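Local coordinates for protein transcriptional regulator, LacI family (Burkholderia phymatum, PDB 2RGY) that probably regulates transcription as a LacI-family regulator, its periplasmic-binding-protein-like region likely sensing a small effector such as a sugar, at residues P52-I64 with D77-H90. Sequence-based numbering, arbitrary orientation.
Sequences PREQALEAVRFLI and DLHDEDLDELHRMH
Arg53 reaches across to the start of helix 80-89 and docks edge-on against two carboxylates. With CG anti to the backbone N and the chain extended to NE, its guanidinium meets Asp82 side-on: Arg53 NE bonds the syn lone pair of Asp82 OD2 at 2.8 Å, and Arg53 NH2 reaches Asp82 OD1 at 3.1 Å, the planes 41° apart. Glu81 lies nearly coplanar with the guanidinium, its OE2 accepting from Arg53 NH2 at 2.7 Å through the anti lone pair. One guanidinium face stacks on the His79 ring, centres 3.8 Å apart and planes 8° apart; stack and salt bridges together fix the group's rotation. The backbone N-H of His79, the N-cap residue, bonds Asp82 OD2 from above the Asp82 carboxylate plane (N to OD2 2.8 Å), tying the network to the helix start.

Beside this network, Leu78 CD2 abuts Ala56 CB at 3.5 Å; further along, Leu86 crosses Val60 at about a right angle, CD2 to CG1 3.7 Å. Ile64 CD1 ends against CB of His90, whose ring bonds Cys68 O through NE2. The axes run 12° from parallel, as expected for successive helices on one face of the parallel sheet in the Rossmann-like N-terminal subdomain of a LacI-family effector-binding domain.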
loop_
_atom_site.group_PDB
_atom_site.type_symbol
_atom_site.label_atom_id
_atom_site.label_comp_id
_atom_site.label_asym_id
_atom_site.label_seq_id
_atom_site.Cartn_x
_atom_site.Cartn_y
_atom_site.Cartn_z
ATOM N N PRO A 52 -2.731 -19.064 7.706
ATOM C CA PRO A 52 -1.697 -18.043 7.533
ATOM C C PRO A 52 -0.310 -18.602 7.812
ATOM O O PRO A 52 0.629 -18.364 7.051
ATOM C CB PRO A 52 -2.115 -16.972 8.524
ATOM C CG PRO A 52 -3.613 -17.030 8.418
ATOM C CD PRO A 52 -3.884 -18.523 8.447
ATOM N N ARG A 53 -0.190 -19.372 8.887
ATOM C CA ARG A 53 1.088 -19.963 9.255
ATOM C C ARG A 53 1.627 -20.883 8.167
ATOM O O ARG A 53 2.754 -20.712 7.704
ATOM C CB ARG A 53 0.946 -20.755 10.549
ATOM C CG ARG A 53 2.221 -21.429 10.992
ATOM C CD ARG A 53 1.944 -22.410 12.117
ATOM N NE ARG A 53 3.181 -22.974 12.639
ATOM C CZ ARG A 53 3.240 -23.930 13.564
ATOM N NH1 ARG A 53 2.124 -24.440 14.072
ATOM N NH2 ARG A 53 4.421 -24.375 13.986
ATOM N N GLU A 54 0.823 -21.865 7.766
ATOM C CA GLU A 54 1.236 -22.807 6.736
ATOM C C GLU A 54 1.460 -22.137 5.387
ATOM O O GLU A 54 2.237 -22.624 4.570
ATOM C CB GLU A 54 0.200 -23.921 6.593
ATOM C CG GLU A 54 0.304 -25.013 7.655
ATOM C CD GLU A 54 1.631 -25.768 7.599
ATOM O OE1 GLU A 54 2.205 -25.892 6.491
ATOM O OE2 GLU A 54 2.096 -26.258 8.656
ATOM N N GLN A 55 0.772 -21.027 5.150
ATOM C CA GLN A 55 0.941 -20.309 3.897
ATOM C C GLN A 55 2.335 -19.702 3.874
ATOM O O GLN A 55 2.928 -19.567 2.820
ATOM C CB GLN A 55 -0.091 -19.194 3.763
ATOM C CG GLN A 55 -1.497 -19.653 3.463
ATOM C CD GLN A 55 -2.425 -18.476 3.275
ATOM O OE1 GLN A 55 -2.188 -17.622 2.422
ATOM N NE2 GLN A 55 -3.484 -18.415 4.074
ATOM N N ALA A 56 2.844 -19.328 5.042
ATOM C CA ALA A 56 4.182 -18.748 5.141
ATOM C C ALA A 56 5.234 -19.858 5.031
ATOM O O ALA A 56 6.284 -19.676 4.420
ATOM C CB ALA A 56 4.339 -17.999 6.472
ATOM N N LEU A 57 4.948 -21.006 5.637
ATOM C CA LEU A 57 5.875 -22.129 5.582
ATOM C C LEU A 57 6.062 -22.563 4.135
ATOM O O LEU A 57 7.187 -22.760 3.680
ATOM C CB LEU A 57 5.353 -23.316 6.406
ATOM C CG LEU A 57 5.661 -23.430 7.905
ATOM C CD1 LEU A 57 7.145 -23.196 8.124
ATOM C CD2 LEU A 57 4.836 -22.442 8.711
ATOM N N GLU A 58 4.955 -22.701 3.415
ATOM C CA GLU A 58 4.992 -23.121 2.022
ATOM C C GLU A 58 5.710 -22.091 1.141
ATOM O O GLU A 58 6.512 -22.448 0.277
ATOM C CB GLU A 58 3.566 -23.345 1.505
ATOM C CG GLU A 58 2.737 -24.283 2.370
ATOM C CD GLU A 58 1.305 -24.458 1.872
ATOM O OE1 GLU A 58 0.684 -23.461 1.425
ATOM O OE2 GLU A 58 0.787 -25.597 1.940
ATOM N N ALA A 59 5.422 -20.815 1.361
ATOM C CA ALA A 59 6.041 -19.759 0.570
ATOM C C ALA A 59 7.552 -19.710 0.780
ATOM O O ALA A 59 8.313 -19.622 -0.183
ATOM C CB ALA A 59 5.421 -18.426 0.914
ATOM N N VAL A 60 7.994 -19.763 2.033
ATOM C CA VAL A 60 9.428 -19.732 2.304
ATOM C C VAL A 60 10.109 -20.978 1.733
ATOM O O VAL A 60 11.203 -20.888 1.177
ATOM C CB VAL A 60 9.724 -19.621 3.814
ATOM C CG1 VAL A 60 11.226 -19.612 4.047
ATOM C CG2 VAL A 60 9.104 -18.342 4.369
ATOM N N ARG A 61 9.472 -22.141 1.856
ATOM C CA ARG A 61 10.058 -23.359 1.296
ATOM C C ARG A 61 10.151 -23.262 -0.229
ATOM O O ARG A 61 11.048 -23.832 -0.842
ATOM C CB ARG A 61 9.239 -24.590 1.715
ATOM C CG ARG A 61 9.458 -24.987 3.178
ATOM C CD ARG A 61 8.724 -26.278 3.576
ATOM N NE ARG A 61 7.270 -26.131 3.545
ATOM C CZ ARG A 61 6.445 -26.507 4.526
ATOM N NH1 ARG A 61 6.915 -27.060 5.643
ATOM N NH2 ARG A 61 5.139 -26.333 4.387
ATOM N N PHE A 62 9.226 -22.519 -0.828
ATOM C CA PHE A 62 9.183 -22.304 -2.273
ATOM C C PHE A 62 10.365 -21.424 -2.707
ATOM O O PHE A 62 10.903 -21.583 -3.800
ATOM C CB PHE A 62 7.864 -21.619 -2.642
ATOM C CG PHE A 62 7.663 -21.416 -4.118
ATOM C CD1 PHE A 62 7.712 -22.500 -4.994
ATOM C CD2 PHE A 62 7.376 -20.141 -4.632
ATOM C CE1 PHE A 62 7.475 -22.332 -6.369
ATOM C CE2 PHE A 62 7.134 -19.954 -6.006
ATOM C CZ PHE A 62 7.185 -21.058 -6.881
ATOM N N LEU A 63 10.756 -20.487 -1.847
ATOM C CA LEU A 63 11.882 -19.606 -2.134
ATOM C C LEU A 63 13.173 -20.404 -1.992
ATOM O O LEU A 63 14.081 -20.306 -2.821
ATOM C CB LEU A 63 11.905 -18.424 -1.154
ATOM C CG LEU A 63 10.807 -17.360 -1.281
ATOM C CD1 LEU A 63 10.924 -16.365 -0.130
ATOM C CD2 LEU A 63 10.923 -16.645 -2.624
ATOM N N ILE A 64 13.246 -21.194 -0.925
ATOM C CA ILE A 64 14.417 -22.023 -0.650
ATOM C C ILE A 64 14.610 -23.039 -1.766
ATOM O O ILE A 64 15.730 -23.352 -2.151
ATOM C CB ILE A 64 14.263 -22.777 0.699
ATOM C CG1 ILE A 64 14.287 -21.788 1.859
ATOM C CG2 ILE A 64 15.388 -23.791 0.868
ATOM C CD1 ILE A 64 14.151 -22.438 3.211
ATOM N N ASP A 77 3.032 -14.893 11.796
ATOM C CA ASP A 77 2.195 -16.096 11.814
ATOM C C ASP A 77 3.056 -17.332 12.067
ATOM O O ASP A 77 2.567 -18.360 12.534
ATOM C CB ASP A 77 1.469 -16.274 10.476
ATOM C CG ASP A 77 0.415 -15.216 10.233
ATOM O OD1 ASP A 77 -0.609 -15.224 10.941
ATOM O OD2 ASP A 77 0.603 -14.374 9.330
ATOM N N LEU A 78 4.338 -17.238 11.730
ATOM C CA LEU A 78 5.244 -18.357 11.944
ATOM C C LEU A 78 5.500 -18.507 13.438
ATOM O O LEU A 78 5.460 -17.532 14.183
ATOM C CB LEU A 78 6.578 -18.121 11.233
ATOM C CG LEU A 78 6.617 -18.047 9.703
ATOM C CD1 LEU A 78 8.021 -17.658 9.284
ATOM C CD2 LEU A 78 6.241 -19.401 9.086
ATOM N N HIS A 79 5.750 -19.731 13.875
ATOM C CA HIS A 79 6.042 -19.976 15.280
ATOM C C HIS A 79 7.546 -20.070 15.399
ATOM O O HIS A 79 8.219 -20.403 14.426
ATOM C CB HIS A 79 5.393 -21.278 15.743
ATOM C CG HIS A 79 3.917 -21.167 15.937
ATOM N ND1 HIS A 79 3.153 -20.230 15.275
ATOM C CD2 HIS A 79 3.056 -21.901 16.679
ATOM C CE1 HIS A 79 1.882 -20.394 15.599
ATOM N NE2 HIS A 79 1.797 -21.401 16.449
ATOM N N ASP A 80 8.079 -19.790 16.582
ATOM C CA ASP A 80 9.524 -19.836 16.757
ATOM C C ASP A 80 10.138 -21.119 16.196
ATOM O O ASP A 80 11.180 -21.074 15.549
ATOM C CB ASP A 80 9.888 -19.668 18.242
ATOM C CG ASP A 80 9.612 -18.257 18.765
ATOM O OD1 ASP A 80 9.025 -17.436 18.029
ATOM O OD2 ASP A 80 9.979 -17.958 19.924
ATOM N N GLU A 81 9.486 -22.255 16.423
ATOM C CA GLU A 81 10.005 -23.534 15.941
ATOM C C GLU A 81 10.133 -23.558 14.412
ATOM O O GLU A 81 10.983 -24.270 13.860
ATOM C CB GLU A 81 9.111 -24.696 16.431
ATOM C CG GLU A 81 7.885 -24.996 15.570
ATOM C CD GLU A 81 6.887 -25.957 16.233
ATOM O OE1 GLU A 81 7.299 -26.799 17.074
ATOM O OE2 GLU A 81 5.682 -25.874 15.899
ATOM N N ASP A 82 9.296 -22.775 13.731
ATOM C CA ASP A 82 9.344 -22.707 12.277
ATOM C C ASP A 82 10.612 -21.985 11.841
ATOM O O ASP A 82 11.257 -22.386 10.876
ATOM C CB ASP A 82 8.109 -21.984 11.722
ATOM C CG ASP A 82 6.821 -22.686 12.090
ATOM O OD1 ASP A 82 6.853 -23.933 12.183
ATOM O OD2 ASP A 82 5.788 -22.006 12.278
ATOM N N LEU A 83 10.969 -20.921 12.557
ATOM C CA LEU A 83 12.179 -20.174 12.229
ATOM C C LEU A 83 13.410 -21.095 12.256
ATOM O O LEU A 83 14.275 -21.006 11.384
ATOM C CB LEU A 83 12.356 -19.011 13.211
ATOM C CG LEU A 83 11.580 -17.699 12.999
ATOM C CD1 LEU A 83 10.175 -17.938 12.505
ATOM C CD2 LEU A 83 11.564 -16.945 14.320
ATOM N N ASP A 84 13.473 -21.986 13.249
ATOM C CA ASP A 84 14.591 -22.927 13.390
ATOM C C ASP A 84 14.656 -23.959 12.267
ATOM O O ASP A 84 15.738 -24.327 11.801
ATOM C CB ASP A 84 14.498 -23.656 14.735
ATOM C CG ASP A 84 14.672 -22.721 15.909
ATOM O OD1 ASP A 84 15.704 -22.023 15.958
ATOM O OD2 ASP A 84 13.781 -22.683 16.783
ATOM N N GLU A 85 13.489 -24.419 11.831
ATOM C CA GLU A 85 13.392 -25.410 10.760
ATOM C C GLU A 85 13.816 -24.804 9.424
ATOM O O GLU A 85 14.645 -25.367 8.705
ATOM C CB GLU A 85 11.954 -25.911 10.667
ATOM C CG GLU A 85 11.751 -26.966 9.628
ATOM C CD GLU A 85 10.339 -27.486 9.636
ATOM O OE1 GLU A 85 9.454 -26.844 9.013
ATOM O OE2 GLU A 85 10.116 -28.537 10.288
ATOM N N LEU A 86 13.239 -23.648 9.103
ATOM C CA LEU A 86 13.546 -22.942 7.868
ATOM C C LEU A 86 15.025 -22.583 7.839
ATOM O O LEU A 86 15.653 -22.608 6.788
ATOM C CB LEU A 86 12.695 -21.666 7.771
ATOM C CG LEU A 86 11.180 -21.862 7.652
ATOM C CD1 LEU A 86 10.444 -20.529 7.817
ATOM C CD2 LEU A 86 10.871 -22.486 6.302
ATOM N N HIS A 87 15.586 -22.261 9.001
ATOM C CA HIS A 87 16.991 -21.889 9.067
ATOM C C HIS A 87 17.931 -23.060 8.797
ATOM O O HIS A 87 18.986 -22.873 8.186
ATOM C CB HIS A 87 17.328 -21.272 10.418
ATOM C CG HIS A 87 18.623 -20.527 10.419
ATOM N ND1 HIS A 87 18.807 -19.356 9.715
ATOM C CD2 HIS A 87 19.805 -20.790 11.026
ATOM C CE1 HIS A 87 20.043 -18.927 9.892
ATOM N NE2 HIS A 87 20.668 -19.780 10.684
ATOM N N ARG A 88 17.575 -24.264 9.243
ATOM C CA ARG A 88 18.454 -25.401 8.971
ATOM C C ARG A 88 18.332 -25.841 7.512
ATOM O O ARG A 88 19.224 -26.508 6.975
ATOM C CB ARG A 88 18.155 -26.571 9.906
ATOM C CG ARG A 88 16.719 -27.015 9.929
ATOM C CD ARG A 88 16.640 -28.458 10.416
ATOM N NE ARG A 88 16.838 -29.392 9.310
ATOM C CZ ARG A 88 16.009 -29.480 8.269
ATOM N NH1 ARG A 88 14.935 -28.687 8.203
ATOM N NH2 ARG A 88 16.246 -30.355 7.297
HETATM N N MSE A 89 17.228 -25.465 6.872
HETATM C CA MSE A 89 17.019 -25.784 5.459
HETATM C C MSE A 89 17.844 -24.818 4.608
HETATM O O MSE A 89 18.255 -25.139 3.495
HETATM C CB MSE A 89 15.546 -25.626 5.073
HETATM C CG MSE A 89 14.667 -26.821 5.372
HETATM SE SE MSE A 89 12.912 -26.512 5.023
HETATM C CE MSE A 89 12.856 -26.723 3.227
ATOM N N HIS A 90 18.074 -23.624 5.139
ATOM C CA HIS A 90 18.826 -22.606 4.417
ATOM C C HIS A 90 19.464 -21.680 5.446
ATOM O O HIS A 90 18.825 -20.746 5.932
ATOM C CB HIS A 90 17.858 -21.831 3.511
ATOM C CG HIS A 90 18.538 -20.988 2.479
ATOM N ND1 HIS A 90 19.197 -19.816 2.789
ATOM C CD2 HIS A 90 18.679 -21.157 1.146
ATOM C CE1 HIS A 90 19.714 -19.301 1.689
ATOM N NE2 HIS A 90 19.414 -20.095 0.677
#